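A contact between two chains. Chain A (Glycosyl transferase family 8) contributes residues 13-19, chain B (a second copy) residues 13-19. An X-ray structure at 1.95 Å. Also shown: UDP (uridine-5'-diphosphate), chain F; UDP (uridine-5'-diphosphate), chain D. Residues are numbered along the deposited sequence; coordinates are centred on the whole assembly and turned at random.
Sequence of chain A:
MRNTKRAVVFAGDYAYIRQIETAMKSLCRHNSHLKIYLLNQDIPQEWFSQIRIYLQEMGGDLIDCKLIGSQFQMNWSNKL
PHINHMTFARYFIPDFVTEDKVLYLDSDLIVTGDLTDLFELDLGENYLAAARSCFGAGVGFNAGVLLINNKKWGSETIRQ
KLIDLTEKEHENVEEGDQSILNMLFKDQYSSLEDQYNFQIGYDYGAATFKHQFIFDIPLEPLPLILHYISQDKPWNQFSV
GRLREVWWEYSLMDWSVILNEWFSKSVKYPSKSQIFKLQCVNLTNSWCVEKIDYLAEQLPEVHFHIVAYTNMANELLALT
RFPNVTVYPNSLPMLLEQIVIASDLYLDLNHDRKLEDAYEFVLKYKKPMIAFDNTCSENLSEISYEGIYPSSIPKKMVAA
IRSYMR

Chain A (13-19) DYAYIRQ
Chain B (13-19) DYAYIRQ

Two copies of one short motif, Asp-Tyr-Ala-Tyr-Ile-Arg-Gln, meet in a nearly symmetric contact, so the tyrosine–arginine and isoleucine–arginine pairings each occur twice with the chains exchanged, and the two arginines meet once. Asp A13 and Asp B13 are extended (phi/psi about -95/170), Tyr A14–Ala A15 and Tyr B14–Ala B15 form 3-10 turns near -60/-30 and -65/-20, Tyr A16 and Tyr B16 take the N-cap position at about -102/16, and Ile A17 to Gln A19 and Ile B17 to Gln B19 are helical, the helix running on past each stretch. The turn is closed by Tyr A16 N to Asp A13 O at 2.9 Å and Ile A17 N to Tyr A14 O at 3.0 Å; chain B repeats both bonds, with Tyr B16 N to Asp B13 O at 2.8 Å and Ile B17 N to Tyr B14 O at 3.0 Å. The register centres on the arginines, with Arg A18 CA and Arg B18 CA 8.6 Å apart; the two paths cross obliquely, neither parallel nor antiparallel. The stretches bury 269 Å² between them, and the arginines supply the largest share.

The polar rule is a reciprocal exchange of arginine and tyrosine. Arg A18 (m, t, p, chi4 -115°) reaches across so that NH1 donates to Tyr B14 OH at 2.8 Å, while NH2 adds a weak bond to the same Tyr B14 OH at 3.2 Å. In return, Arg B18 (m, t, p, chi4 -111°) donates from NH1 to Tyr A14 OH at 2.9 Å. A guanidinium carries only donors, so the phenol oxygen serves as acceptor. Both tyrosines are t, with chi2 23°; their CB atoms point sideways, and the length of the ring brings the hydroxyl to the partner chain. Each hydroxyl also has a hydrogen-bond partner elsewhere in the structure.

The apolar rule is to pack a methyl against the arginine from its CD outward. Ile A17 and Ile B17, both t, p, point CB toward the partner. Ile A17 CG2 lies 3.6 Å from Arg B18 CD, and Arg A18 CD lies 3.6 Å from Ile B17 CG2. Ile A17 CG2 and Tyr A14 CE1 sit over one face of the Arg B18 guanidinium, Ile B17 CG2 and Tyr B14 CE1 over one face of Arg A18's. At the centre, Arg A18 CG and Arg B18 CG approach to 4.2 Å: the aliphatic stems touch while the charged ends diverge to separate tyrosines.

Away from the contact, the same turn binds uridine-5'-diphosphate. N3 of UDP (chain D) donates to Asp A13 OD1 at 2.7 Å, and N3 of UDP (chain F) to Asp B13 OD1 at 2.8 Å; they lie over one face of the Tyr A16 and Tyr B16 rings respectively.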

# COMPACT_ATOMS: atom_id res chain seq x y z
N ASP A 13 -3.27 3.42 10.95
CA ASP A 13 -1.84 3.10 10.98
C ASP A 13 -1.30 2.89 9.57
O ASP A 13 -2.07 2.83 8.60
CB ASP A 13 -1.58 1.86 11.84
CG ASP A 13 -2.29 0.61 11.32
OD1 ASP A 13 -3.41 0.73 10.79
OD2 ASP A 13 -1.72 -0.49 11.44
N TYR A 14 0.02 2.77 9.46
CA TYR A 14 0.72 2.60 8.19
C TYR A 14 0.26 1.33 7.47
O TYR A 14 0.24 1.28 6.24
CB TYR A 14 2.23 2.53 8.46
CG TYR A 14 3.14 2.62 7.25
CD1 TYR A 14 2.72 3.20 6.06
CD2 TYR A 14 4.43 2.13 7.31
CE1 TYR A 14 3.58 3.28 4.95
CE2 TYR A 14 5.29 2.19 6.23
CZ TYR A 14 4.86 2.77 5.05
OH TYR A 14 5.74 2.83 3.99
N ALA A 15 -0.09 0.31 8.23
CA ALA A 15 -0.51 -0.96 7.64
C ALA A 15 -1.82 -0.79 6.88
O ALA A 15 -2.15 -1.59 6.01
CB ALA A 15 -0.65 -2.03 8.71
N TYR A 16 -2.56 0.27 7.23
CA TYR A 16 -3.84 0.57 6.61
C TYR A 16 -3.68 1.70 5.59
O TYR A 16 -4.67 2.28 5.14
CB TYR A 16 -4.83 0.99 7.70
CG TYR A 16 -6.22 0.39 7.61
CD1 TYR A 16 -6.43 -0.97 7.79
CD2 TYR A 16 -7.33 1.19 7.40
CE1 TYR A 16 -7.71 -1.52 7.73
CE2 TYR A 16 -8.61 0.66 7.33
CZ TYR A 16 -8.79 -0.70 7.50
OH TYR A 16 -10.06 -1.23 7.45
N ILE A 17 -2.45 2.01 5.21
CA ILE A 17 -2.21 3.16 4.33
C ILE A 17 -2.95 3.09 2.98
O ILE A 17 -3.38 4.13 2.46
CB ILE A 17 -0.69 3.43 4.12
CG1 ILE A 17 -0.46 4.84 3.56
CG2 ILE A 17 -0.07 2.36 3.21
CD1 ILE A 17 -0.78 5.95 4.56
N ARG A 18 -3.11 1.88 2.43
CA ARG A 18 -3.80 1.72 1.14
C ARG A 18 -5.28 2.07 1.26
O ARG A 18 -5.88 2.57 0.30
CB ARG A 18 -3.64 0.29 0.59
CG ARG A 18 -2.27 -0.00 -0.01
CD ARG A 18 -2.18 -1.42 -0.57
NE ARG A 18 -3.02 -1.60 -1.75
CZ ARG A 18 -4.07 -2.42 -1.80
NH1 ARG A 18 -4.39 -3.14 -0.73
NH2 ARG A 18 -4.79 -2.53 -2.91
N GLN A 19 -5.86 1.81 2.43
CA GLN A 19 -7.26 2.12 2.68
C GLN A 19 -7.43 3.61 3.01
O GLN A 19 -8.34 4.27 2.51
CB GLN A 19 -7.80 1.27 3.83
CG GLN A 19 -7.92 -0.23 3.52
CD GLN A 19 -6.57 -0.91 3.31
OE1 GLN A 19 -5.63 -0.70 4.07
NE2 GLN A 19 -6.47 -1.72 2.27
N ASP B 13 3.82 -11.43 -2.33
CA ASP B 13 2.44 -11.51 -1.89
C ASP B 13 1.78 -10.14 -1.77
O ASP B 13 2.45 -9.11 -1.85
CB ASP B 13 2.33 -12.29 -0.57
CG ASP B 13 3.14 -11.67 0.55
OD1 ASP B 13 4.15 -10.98 0.27
OD2 ASP B 13 2.77 -11.88 1.72
N TYR B 14 0.46 -10.15 -1.58
CA TYR B 14 -0.36 -8.94 -1.50
C TYR B 14 0.11 -8.00 -0.40
O TYR B 14 -0.00 -6.78 -0.52
CB TYR B 14 -1.82 -9.36 -1.27
CG TYR B 14 -2.88 -8.27 -1.43
CD1 TYR B 14 -2.65 -7.13 -2.19
CD2 TYR B 14 -4.11 -8.39 -0.81
CE1 TYR B 14 -3.62 -6.15 -2.33
CE2 TYR B 14 -5.09 -7.42 -0.94
CZ TYR B 14 -4.84 -6.31 -1.70
OH TYR B 14 -5.82 -5.33 -1.83
N ALA B 15 0.65 -8.55 0.69
CA ALA B 15 1.16 -7.71 1.78
C ALA B 15 2.32 -6.85 1.30
O ALA B 15 2.63 -5.82 1.90
CB ALA B 15 1.59 -8.58 2.96
N TYR B 16 2.97 -7.29 0.23
CA TYR B 16 4.14 -6.61 -0.31
C TYR B 16 3.78 -5.80 -1.56
O TYR B 16 4.67 -5.40 -2.32
CB TYR B 16 5.21 -7.65 -0.66
CG TYR B 16 6.62 -7.33 -0.21
CD1 TYR B 16 6.94 -7.22 1.14
CD2 TYR B 16 7.64 -7.17 -1.14
CE1 TYR B 16 8.24 -6.94 1.55
CE2 TYR B 16 8.94 -6.88 -0.74
CZ TYR B 16 9.23 -6.78 0.61
OH TYR B 16 10.53 -6.50 1.00
N ILE B 17 2.49 -5.56 -1.77
CA ILE B 17 2.04 -4.94 -3.01
C ILE B 17 2.59 -3.51 -3.23
O ILE B 17 2.82 -3.09 -4.37
CB ILE B 17 0.49 -4.96 -3.12
CG1 ILE B 17 0.03 -4.73 -4.56
CG2 ILE B 17 -0.14 -3.93 -2.17
CD1 ILE B 17 0.58 -5.76 -5.55
N ARG B 18 2.83 -2.78 -2.14
CA ARG B 18 3.39 -1.43 -2.26
C ARG B 18 4.82 -1.48 -2.77
O ARG B 18 5.26 -0.61 -3.52
CB ARG B 18 3.31 -0.68 -0.92
CG ARG B 18 1.88 -0.35 -0.49
CD ARG B 18 1.85 0.45 0.80
NE ARG B 18 2.48 1.76 0.64
CZ ARG B 18 3.62 2.12 1.22
NH1 ARG B 18 4.27 1.26 2.00
NH2 ARG B 18 4.12 3.33 1.02
N GLN B 19 5.55 -2.53 -2.38
CA GLN B 19 6.94 -2.69 -2.80
C GLN B 19 7.00 -3.23 -4.22
O GLN B 19 7.81 -2.78 -5.03
CB GLN B 19 7.68 -3.63 -1.85
CG GLN B 19 7.91 -3.06 -0.44
CD GLN B 19 6.61 -2.84 0.32
OE1 GLN B 19 5.65 -3.60 0.18
NE2 GLN B 19 6.56 -1.78 1.13
N1 UDP F . 8.79 -10.98 -0.10
C2 UDP F . 7.41 -10.82 -0.10
N3 UDP F . 6.74 -10.48 1.06
C4 UDP F . 7.45 -10.31 2.23
C5 UDP F . 8.83 -10.47 2.23
C6 UDP F . 9.49 -10.89 1.07
O2 UDP F . 6.78 -10.97 -1.14
O4 UDP F . 6.85 -10.00 3.27
C1' UDP F . 9.47 -11.35 -1.37
C2' UDP F . 9.84 -10.08 -2.13
O2' UDP F . 9.67 -10.29 -3.52
C3' UDP F . 11.31 -9.90 -1.83
C4' UDP F . 11.79 -11.34 -1.67
O4' UDP F . 10.69 -12.04 -1.12
O3' UDP F . 11.96 -9.23 -2.89
C5' UDP F . 13.03 -11.46 -0.78
O5' UDP F . 12.88 -10.62 0.34
PA UDP F . 13.94 -9.45 0.62
O1A UDP F . 13.42 -8.51 1.62
O2A UDP F . 14.16 -8.79 -0.69
O3A UDP F . 15.30 -10.17 1.13
PB UDP F . 16.79 -9.67 0.78
O1B UDP F . 17.21 -8.71 1.82
O2B UDP F . 16.83 -9.01 -0.55
O3B UDP F . 17.71 -10.83 0.78
N1 UDP D . -8.04 0.75 11.48
C2 UDP D . -6.69 0.85 11.17
N3 UDP D . -5.94 -0.29 10.93
C4 UDP D . -6.54 -1.53 10.99
C5 UDP D . -7.89 -1.63 11.29
C6 UDP D . -8.61 -0.48 11.65
O2 UDP D . -6.16 1.95 11.12
O4 UDP D . -5.86 -2.55 10.77
C1' UDP D . -8.81 1.99 11.73
C2' UDP D . -9.41 2.48 10.42
O2' UDP D . -9.46 3.89 10.41
C3' UDP D . -10.83 1.94 10.47
C4' UDP D . -11.13 1.97 11.96
O4' UDP D . -9.89 1.73 12.61
O3' UDP D . -11.70 2.76 9.72
C5' UDP D . -12.17 0.93 12.37
O5' UDP D . -11.98 -0.23 11.58
PA UDP D . -13.20 -0.76 10.68
O1A UDP D . -13.54 0.34 9.75
O2A UDP D . -12.83 -2.00 9.96
O3A UDP D . -14.41 -1.04 11.71
PB UDP D . -15.96 -1.10 11.27
O1B UDP D . -16.84 -1.05 12.46
O2B UDP D . -16.19 -2.39 10.57
O3B UDP D . -16.27 0.02 10.35